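Local coordinates for protein acyl-CoA dehydrogenase (Mycobacterium thermoresistibile, PDB 3NF4) that binds flavin adenine dinucleotide and, as an acyl-CoA dehydrogenase, probably catalyses the alpha,beta-dehydrogenation of acyl-CoA thioesters, at residues H106-F111 and E115-W120; L193-Q198 and A229-G234. All blocks are in the same frame, centred on the assembly; numbering follows the deposited sequence.

Contact 1: residues H106-F111 and E115-W120; sequences HPLLVF and EQKKRW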
ATOM      1  N   HIS A 106      -3.815 -35.306 -13.097  1.00 69.58           N
ATOM      2  CA  HIS A 106      -3.076 -35.539 -11.832  1.00 70.38           C
ATOM      3  C   HIS A 106      -3.616 -36.659 -10.900  1.00 71.75           C
ATOM      4  O   HIS A 106      -2.820 -37.438 -10.372  1.00 72.75           O
ATOM      5  CB  HIS A 106      -2.844 -34.206 -11.074  1.00 68.62           C
ATOM      6  CG  HIS A 106      -2.436 -34.366  -9.637  1.00 68.77           C
ATOM      7  ND1 HIS A 106      -1.140 -34.189  -9.205  1.00 69.76           N
ATOM      8  CD2 HIS A 106      -3.163 -34.650  -8.527  1.00 68.88           C
ATOM      9  CE1 HIS A 106      -1.082 -34.371  -7.896  1.00 69.92           C
ATOM     10  NE2 HIS A 106      -2.296 -34.659  -7.462  1.00 68.60           N
ATOM     11  N   PRO A 107      -4.944 -36.731 -10.680  1.00 72.12           N
ATOM     12  CA  PRO A 107      -5.493 -37.833  -9.875  1.00 74.17           C
ATOM     13  C   PRO A 107      -5.186 -39.253 -10.408  1.00 75.90           C
ATOM     14  O   PRO A 107      -4.930 -40.153  -9.613  1.00 77.12           O
ATOM     15  CB  PRO A 107      -7.004 -37.586  -9.921  1.00 73.95           C
ATOM     16  CG  PRO A 107      -7.128 -36.173 -10.163  1.00 72.71           C
ATOM     17  CD  PRO A 107      -6.006 -35.800 -11.082  1.00 71.03           C
ATOM     18  N   LEU A 108      -5.218 -39.451 -11.721  1.00 76.05           N
ATOM     19  CA  LEU A 108      -4.959 -40.779 -12.285  1.00 78.91           C
ATOM     20  C   LEU A 108      -3.483 -41.152 -12.121  1.00 79.80           C
ATOM     21  O   LEU A 108      -3.166 -42.285 -11.742  1.00 81.29           O
ATOM     22  CB  LEU A 108      -5.399 -40.864 -13.760  1.00 78.65           C
ATOM     23  CG  LEU A 108      -5.161 -42.130 -14.591  1.00 81.95           C
ATOM     24  CD1 LEU A 108      -5.675 -43.405 -13.892  1.00 85.20           C
ATOM     25  CD2 LEU A 108      -5.777 -42.018 -16.007  1.00 81.91           C
ATOM     26  N   LEU A 109      -2.602 -40.181 -12.376  1.00 78.71           N
ATOM     27  CA  LEU A 109      -1.172 -40.393 -12.316  1.00 79.49           C
ATOM     28  C   LEU A 109      -0.651 -40.741 -10.920  1.00 80.77           C
ATOM     29  O   LEU A 109       0.275 -41.546 -10.797  1.00 82.42           O
ATOM     30  CB  LEU A 109      -0.429 -39.177 -12.865  1.00 77.98           C
ATOM     31  CG  LEU A 109       1.103 -39.239 -12.772  1.00 78.24           C
ATOM     32  CD1 LEU A 109       1.712 -40.099 -13.881  1.00 79.23           C
ATOM     33  CD2 LEU A 109       1.707 -37.832 -12.769  1.00 77.30           C
ATOM     34  N   VAL A 110      -1.226 -40.146  -9.872  1.00 80.42           N
ATOM     35  CA  VAL A 110      -0.712 -40.360  -8.511  1.00 81.17           C
ATOM     36  C   VAL A 110      -1.510 -41.402  -7.705  1.00 83.11           C
ATOM     37  O   VAL A 110      -0.963 -42.045  -6.806  1.00 84.04           O
ATOM     38  CB  VAL A 110      -0.533 -39.015  -7.726  1.00 79.55           C
ATOM     39  CG1 VAL A 110      -0.182 -39.262  -6.259  1.00 80.15           C
ATOM     40  CG2 VAL A 110       0.541 -38.150  -8.378  1.00 78.08           C
ATOM     41  N   PHE A 111      -2.779 -41.607  -8.052  1.00 83.69           N
ATOM     42  CA  PHE A 111      -3.645 -42.450  -7.227  1.00 85.32           C
ATOM     43  C   PHE A 111      -4.215 -43.708  -7.879  1.00 87.60           C
ATOM     44  O   PHE A 111      -4.698 -44.603  -7.173  1.00 89.34           O
ATOM     45  CB  PHE A 111      -4.768 -41.618  -6.626  1.00 84.27           C
ATOM     46  CG  PHE A 111      -4.285 -40.401  -5.887  1.00 83.11           C
ATOM     47  CD1 PHE A 111      -4.041 -39.209  -6.565  1.00 80.37           C
ATOM     48  CD2 PHE A 111      -4.067 -40.450  -4.516  1.00 83.01           C
ATOM     49  CE1 PHE A 111      -3.593 -38.097  -5.887  1.00 78.82           C
ATOM     50  CE2 PHE A 111      -3.624 -39.338  -3.835  1.00 81.77           C
ATOM     51  CZ  PHE A 111      -3.389 -38.160  -4.523  1.00 79.54           C
ATOM     52  N   GLU A 115      -3.254 -50.863 -13.902  1.00101.34           N
ATOM     53  CA  GLU A 115      -4.218 -51.196 -14.952  1.00102.07           C
ATOM     54  C   GLU A 115      -4.983 -49.965 -15.490  1.00 99.99           C
ATOM     55  O   GLU A 115      -5.230 -49.866 -16.703  1.00100.06           O
ATOM     56  CB  GLU A 115      -5.195 -52.272 -14.463  1.00103.98           C
ATOM     57  N   GLN A 116      -5.355 -49.042 -14.594  1.00 97.97           N
ATOM     58  CA  GLN A 116      -6.041 -47.798 -14.992  1.00 95.68           C
ATOM     59  C   GLN A 116      -5.119 -46.879 -15.801  1.00 93.88           C
ATOM     60  O   GLN A 116      -5.522 -46.336 -16.836  1.00 92.73           O
ATOM     61  CB  GLN A 116      -6.607 -47.046 -13.773  1.00 94.77           C
ATOM     62  CG  GLN A 116      -7.957 -47.548 -13.265  1.00 95.08           C
ATOM     63  CD  GLN A 116      -8.399 -46.897 -11.957  1.00 93.92           C
ATOM     64  OE1 GLN A 116      -7.584 -46.493 -11.126  1.00 93.17           O
ATOM     65  NE2 GLN A 116      -9.706 -46.801 -11.772  1.00 94.72           N
ATOM     66  N   LYS A 117      -3.881 -46.723 -15.332  1.00 93.41           N
ATOM     67  CA  LYS A 117      -2.876 -45.926 -16.042  1.00 92.47           C
ATOM     68  C   LYS A 117      -2.646 -46.417 -17.471  1.00 93.13           C
ATOM     69  O   LYS A 117      -2.640 -45.616 -18.406  1.00 91.77           O
ATOM     70  CB  LYS A 117      -1.546 -45.898 -15.281  1.00 92.38           C
ATOM     71  CG  LYS A 117      -1.506 -44.984 -14.067  1.00 91.93           C
ATOM     72  CD  LYS A 117      -0.206 -45.190 -13.307  1.00 93.20           C
ATOM     73  CE  LYS A 117      -0.293 -44.654 -11.886  1.00 93.56           C
ATOM     74  NZ  LYS A 117       0.838 -45.186 -11.073  1.00 94.43           N
ATOM     75  N   LYS A 118      -2.466 -47.733 -17.624  1.00 95.33           N
ATOM     76  CA  LYS A 118      -2.256 -48.365 -18.929  1.00 96.60           C
ATOM     77  C   LYS A 118      -3.371 -48.055 -19.950  1.00 96.47           C
ATOM     78  O   LYS A 118      -3.093 -47.752 -21.118  1.00 96.25           O
ATOM     79  CB  LYS A 118      -2.080 -49.880 -18.754  1.00 99.17           C
ATOM     80  N   ARG A 119      -4.625 -48.128 -19.507  1.00 96.71           N
ATOM     81  CA  ARG A 119      -5.768 -47.764 -20.349  1.00 97.00           C
ATOM     82  C   ARG A 119      -5.710 -46.332 -20.916  1.00 94.93           C
ATOM     83  O   ARG A 119      -5.757 -46.135 -22.148  1.00 95.12           O
ATOM     84  CB  ARG A 119      -7.086 -47.935 -19.579  1.00 97.47           C
ATOM     85  CG  ARG A 119      -7.677 -49.333 -19.591  1.00101.51           C
ATOM     86  CD  ARG A 119      -9.014 -49.408 -18.831  1.00103.65           C
ATOM     87  NE  ARG A 119     -10.150 -48.938 -19.631  1.00104.06           N
ATOM     88  CZ  ARG A 119     -11.387 -49.438 -19.559  1.00106.01           C
ATOM     89  NH1 ARG A 119     -11.663 -50.443 -18.733  1.00108.56           N
ATOM     90  NH2 ARG A 119     -12.351 -48.939 -20.327  1.00105.35           N
ATOM     91  N   TRP A 120      -5.594 -45.343 -20.021  1.00 92.60           N
ATOM     92  CA  TRP A 120      -5.967 -43.958 -20.362  1.00 90.05           C
ATOM     93  C   TRP A 120      -4.864 -42.893 -20.452  1.00 88.25           C
ATOM     94  O   TRP A 120      -4.994 -41.927 -21.222  1.00 87.03           O
ATOM     95  CB  TRP A 120      -7.073 -43.484 -19.423  1.00 88.83           C
ATOM     96  CG  TRP A 120      -8.401 -44.161 -19.641  1.00 89.13           C
ATOM     97  CD1 TRP A 120      -9.132 -44.195 -20.804  1.00 88.90           C
ATOM     98  CD2 TRP A 120      -9.174 -44.864 -18.662  1.00 88.46           C
ATOM     99  NE1 TRP A 120     -10.305 -44.883 -20.604  1.00 89.50           N
ATOM    100  CE2 TRP A 120     -10.358 -45.300 -19.298  1.00 89.48           C
ATOM    101  CE3 TRP A 120      -8.982 -45.167 -17.306  1.00 88.35           C
ATOM    102  CZ2 TRP A 120     -11.347 -46.022 -18.623  1.00 90.64           C
ATOM    103  CZ3 TRP A 120      -9.961 -45.884 -16.634  1.00 89.27           C
ATOM    104  CH2 TRP A 120     -11.129 -46.307 -17.294  1.00 91.37           C
TER

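Contact 2: residues L193-Q198 and A229-G234; sequences LVPADQ and ADRRIG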
ATOM      1  N   LEU A 193     -13.171 -40.417 -13.364  1.00 78.69           N
ATOM      2  CA  LEU A 193     -12.771 -40.034 -14.720  1.00 78.16           C
ATOM      3  C   LEU A 193     -13.954 -40.216 -15.675  1.00 78.88           C
ATOM      4  O   LEU A 193     -14.373 -41.346 -15.972  1.00 80.97           O
ATOM      5  CB  LEU A 193     -11.512 -40.780 -15.183  1.00 78.46           C
ATOM      6  CG  LEU A 193     -10.965 -40.446 -16.581  1.00 78.62           C
ATOM      7  CD1 LEU A 193     -10.307 -39.076 -16.633  1.00 78.39           C
ATOM      8  CD2 LEU A 193      -9.970 -41.502 -17.061  1.00 80.96           C
ATOM      9  N   VAL A 194     -14.489 -39.087 -16.140  1.00 77.72           N
ATOM     10  CA  VAL A 194     -15.734 -39.019 -16.915  1.00 78.05           C
ATOM     11  C   VAL A 194     -15.416 -38.703 -18.375  1.00 78.04           C
ATOM     12  O   VAL A 194     -14.813 -37.672 -18.651  1.00 77.05           O
ATOM     13  CB  VAL A 194     -16.674 -37.911 -16.359  1.00 76.86           C
ATOM     14  CG1 VAL A 194     -17.925 -37.749 -17.221  1.00 76.59           C
ATOM     15  CG2 VAL A 194     -17.043 -38.183 -14.906  1.00 77.06           C
ATOM     16  N   PRO A 195     -15.822 -39.584 -19.313  1.00 79.48           N
ATOM     17  CA  PRO A 195     -15.581 -39.317 -20.732  1.00 79.36           C
ATOM     18  C   PRO A 195     -16.564 -38.287 -21.291  1.00 78.79           C
ATOM     19  O   PRO A 195     -17.642 -38.080 -20.714  1.00 78.40           O
ATOM     20  CB  PRO A 195     -15.824 -40.680 -21.383  1.00 81.19           C
ATOM     21  CG  PRO A 195     -16.860 -41.317 -20.505  1.00 82.38           C
ATOM     22  CD  PRO A 195     -16.561 -40.844 -19.103  1.00 81.40           C
ATOM     23  N   ALA A 196     -16.201 -37.666 -22.413  1.00 78.68           N
ATOM     24  CA  ALA A 196     -17.013 -36.601 -23.019  1.00 78.84           C
ATOM     25  C   ALA A 196     -18.355 -37.085 -23.599  1.00 80.61           C
ATOM     26  O   ALA A 196     -19.245 -36.282 -23.869  1.00 80.24           O
ATOM     27  CB  ALA A 196     -16.213 -35.875 -24.088  1.00 77.67           C
ATOM     28  N   ASP A 197     -18.486 -38.394 -23.790  1.00 83.03           N
ATOM     29  CA  ASP A 197     -19.670 -38.983 -24.412  1.00 84.96           C
ATOM     30  C   ASP A 197     -20.598 -39.638 -23.388  1.00 85.67           C
ATOM     31  O   ASP A 197     -21.533 -40.359 -23.756  1.00 87.25           O
ATOM     32  CB  ASP A 197     -19.241 -40.002 -25.469  1.00 86.77           C
ATOM     33  CG  ASP A 197     -18.073 -40.865 -25.005  1.00 89.78           C
ATOM     34  OD1 ASP A 197     -16.996 -40.293 -24.665  1.00 90.89           O
ATOM     35  OD2 ASP A 197     -18.229 -42.108 -24.981  1.00 92.70           O
ATOM     36  N   GLN A 198     -20.327 -39.383 -22.109  1.00 84.59           N
ATOM     37  CA  GLN A 198     -21.131 -39.890 -20.999  1.00 85.16           C
ATOM     38  C   GLN A 198     -22.612 -39.548 -21.186  1.00 85.16           C
ATOM     39  O   GLN A 198     -22.949 -38.397 -21.496  1.00 83.39           O
ATOM     40  CB  GLN A 198     -20.614 -39.309 -19.678  1.00 84.47           C
ATOM     41  CG  GLN A 198     -21.491 -39.570 -18.459  1.00 84.88           C
ATOM     42  CD  GLN A 198     -21.321 -40.978 -17.893  1.00 86.36           C
ATOM     43  OE1 GLN A 198     -20.203 -41.459 -17.710  1.00 85.54           O
ATOM     44  NE2 GLN A 198     -22.439 -41.627 -17.582  1.00 87.53           N
ATOM     45  N   ALA A 229     -17.961 -48.664 -12.240  1.00101.28           N
ATOM     46  CA  ALA A 229     -17.170 -48.543 -10.998  1.00101.21           C
ATOM     47  C   ALA A 229     -15.651 -48.625 -11.211  1.00100.57           C
ATOM     48  O   ALA A 229     -14.880 -48.292 -10.308  1.00100.02           O
ATOM     49  CB  ALA A 229     -17.623 -49.561  -9.941  1.00103.57           C
ATOM     50  N   ASP A 230     -15.232 -49.061 -12.399  1.00100.58           N
ATOM     51  CA  ASP A 230     -13.818 -49.063 -12.766  1.00 99.75           C
ATOM     52  C   ASP A 230     -13.317 -47.661 -13.151  1.00 96.97           C
ATOM     53  O   ASP A 230     -12.119 -47.473 -13.369  1.00 96.62           O
ATOM     54  CB  ASP A 230     -13.540 -50.074 -13.888  1.00100.92           C
ATOM     55  N   ARG A 231     -14.228 -46.690 -13.233  1.00 95.14           N
ATOM     56  CA  ARG A 231     -13.870 -45.304 -13.555  1.00 92.55           C
ATOM     57  C   ARG A 231     -13.493 -44.506 -12.315  1.00 91.37           C
ATOM     58  O   ARG A 231     -12.960 -43.407 -12.435  1.00 89.74           O
ATOM     59  CB  ARG A 231     -15.022 -44.575 -14.261  1.00 91.64           C
ATOM     60  CG  ARG A 231     -15.331 -45.021 -15.679  1.00 92.40           C
ATOM     61  CD  ARG A 231     -14.496 -44.253 -16.662  1.00 91.23           C
ATOM     62  NE  ARG A 231     -14.894 -44.450 -18.051  1.00 90.94           N
ATOM     63  CZ  ARG A 231     -14.304 -43.848 -19.079  1.00 90.94           C
ATOM     64  NH1 ARG A 231     -13.299 -42.996 -18.876  1.00 91.06           N
ATOM     65  NH2 ARG A 231     -14.718 -44.084 -20.311  1.00 91.38           N
ATOM     66  N   ARG A 232     -13.810 -45.035 -11.133  1.00 92.33           N
ATOM     67  CA  ARG A 232     -13.449 -44.399  -9.859  1.00 91.54           C
ATOM     68  C   ARG A 232     -11.926 -44.361  -9.698  1.00 90.83           C
ATOM     69  O   ARG A 232     -11.259 -45.376  -9.909  1.00 91.89           O
ATOM     70  CB  ARG A 232     -14.085 -45.141  -8.679  1.00 92.97           C
ATOM     71  CG  ARG A 232     -13.827 -44.483  -7.337  1.00 92.89           C
ATOM     72  CD  ARG A 232     -14.467 -45.233  -6.192  1.00 94.94           C
ATOM     73  NE  ARG A 232     -13.675 -46.387  -5.766  1.00 96.77           N
ATOM     74  CZ  ARG A 232     -14.191 -47.567  -5.424  1.00 98.15           C
ATOM     75  NH1 ARG A 232     -15.506 -47.768  -5.472  1.00 96.18           N
ATOM     76  NH2 ARG A 232     -13.385 -48.550  -5.041  1.00 99.23           N
ATOM     77  N   ILE A 233     -11.387 -43.189  -9.359  1.00 88.90           N
ATOM     78  CA  ILE A 233      -9.949 -43.039  -9.121  1.00 88.05           C
ATOM     79  C   ILE A 233      -9.710 -43.096  -7.615  1.00 88.83           C
ATOM     80  O   ILE A 233     -10.261 -42.288  -6.855  1.00 88.10           O
ATOM     81  CB  ILE A 233      -9.377 -41.740  -9.744  1.00 85.91           C
ATOM     82  CG1 ILE A 233      -9.811 -41.573 -11.211  1.00 85.44           C
ATOM     83  CG2 ILE A 233      -7.858 -41.706  -9.654  1.00 85.00           C
ATOM     84  CD1 ILE A 233      -9.235 -42.620 -12.182  1.00 87.36           C
ATOM     85  N   GLY A 234      -8.926 -44.085  -7.187  1.00 90.54           N
ATOM     86  CA  GLY A 234      -8.653 -44.306  -5.768  1.00 91.49           C
ATOM     87  C   GLY A 234      -9.801 -44.970  -5.034  1.00 93.40           C
ATOM     88  O   GLY A 234     -10.788 -45.379  -5.644  1.00 94.07           O
TER

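Contact 1: residues H106-F111 and E115-W120
Leu108 faces Lys117 where two short helices, 106-111 and 114-124, form a helical hairpin in the N-terminal helical domain of the acyl-CoA dehydrogenase fold. Only three residues separate the two segments, and the chain nearly reverses: the segment axes approach to 9.5 Å and make an angle of 139° between their N-to-C directions. The nearest alpha carbons, CA of Leu108 and CA of Lys117, are 6.7 Å apart. No hydrogen bond joins the two segments, so packing carries the contact.

Leu108 has the largest share. Its CG lies anti to the backbone N (chi1 177°), which carries the two methyls across the gap to different parts of the facing helix. CD1 meets CB of Gln116 at 3.8 Å, whereas CD2 reaches CB of Trp120 at 3.9 Å, one turn further on. Thus Trp120 offers its beta carbon to the leucine and its indole does not take part. Leu121 and Met124, further along the same helix, add to the apolar surroundings of Leu108.

Gln116 shows a division of labour: its beta carbon packs on the leucine, and the chain beyond CG runs out extended to an amide whose NE2 turns to the backbone of Arg232. Lys117 reaches from helix 114-124 to the carbonyl oxygens of Leu108 and Leu109, with Trp70 from a loop also touching it. Its extended chain brings the aliphatic part over these two successive carbonyls. CE lies 3.7 Å from O of Leu108 and 3.3 Å from O of Leu109, while NZ stays 3.7 Å from that same Leu109 O.

Contact 2: residues L193-Q198 and A229-G234
Arg231 and Leu193 meet at the edge of a beta-sheet in the middle domain, where the short, weakly bonded strand 232-233 pairs antiparallel with strand 189-195. The backbone tie is a single, nearly straight hydrogen bond from Leu193 N to Arg231 O, 3.1 Å long with an N-H...O angle of 177°; the donor is tilted 29° from the carbonyl plane.

The arginine side chain runs along strand 189-195 toward Pro195. A bend at chi2 (-88°) turns it over the leucine carbonyl, so that CD lies close to Leu193 O at 3.0 Å, and sends the guanidinium on to the proline. There the ring covers one guanidinium face, with Pro195 CD 3.7 Å above the plane and over its centre, and Pro195 CG 3.5 Å from Arg231 NH2. On its way NH1 skirts the end of Leu193, 4.1 Å from CD2. Leu193 CB also packs against Ile233 CD1 at 4.2 Å.

One backbone bond thus ties these two segments, and Ile233 with Cys191 continues the pairing. Beside the cationic group lie Pro195, the Leu193 carbonyl and Trp120, but no hydrogen bond reaches it across the contact. Asp197 OD2, 6.2 Å from Arg231 NH2, could add at most a weak long-range attraction.

Overall arrangement
Contact 1 belongs to the N-terminal helical domain and contact 2 to the edge of the middle-domain sheet, and they adjoin, with centres about 11 Å apart. Helix 114-124 makes most of the bridge, with Pro107 of 106-111 adding to it. Gln116 NE2 makes probable hydrogen bonds to O of Arg232 (2.8 Å) and to O of Asp230 (3.0 Å), tying the hairpin to the chain entering strand 232-233. A second junction is packing without hydrogen bonds: Trp120 CZ2 lies 3.6 Å from Arg231 NH1, and Pro107 O 3.3 Å from Ile233 CG2. The contact centres stand about 21 and 22 Å from the centre of the chain. The FAD pocket draws on residues between 133 and 379, so contact 1 supplies none of it.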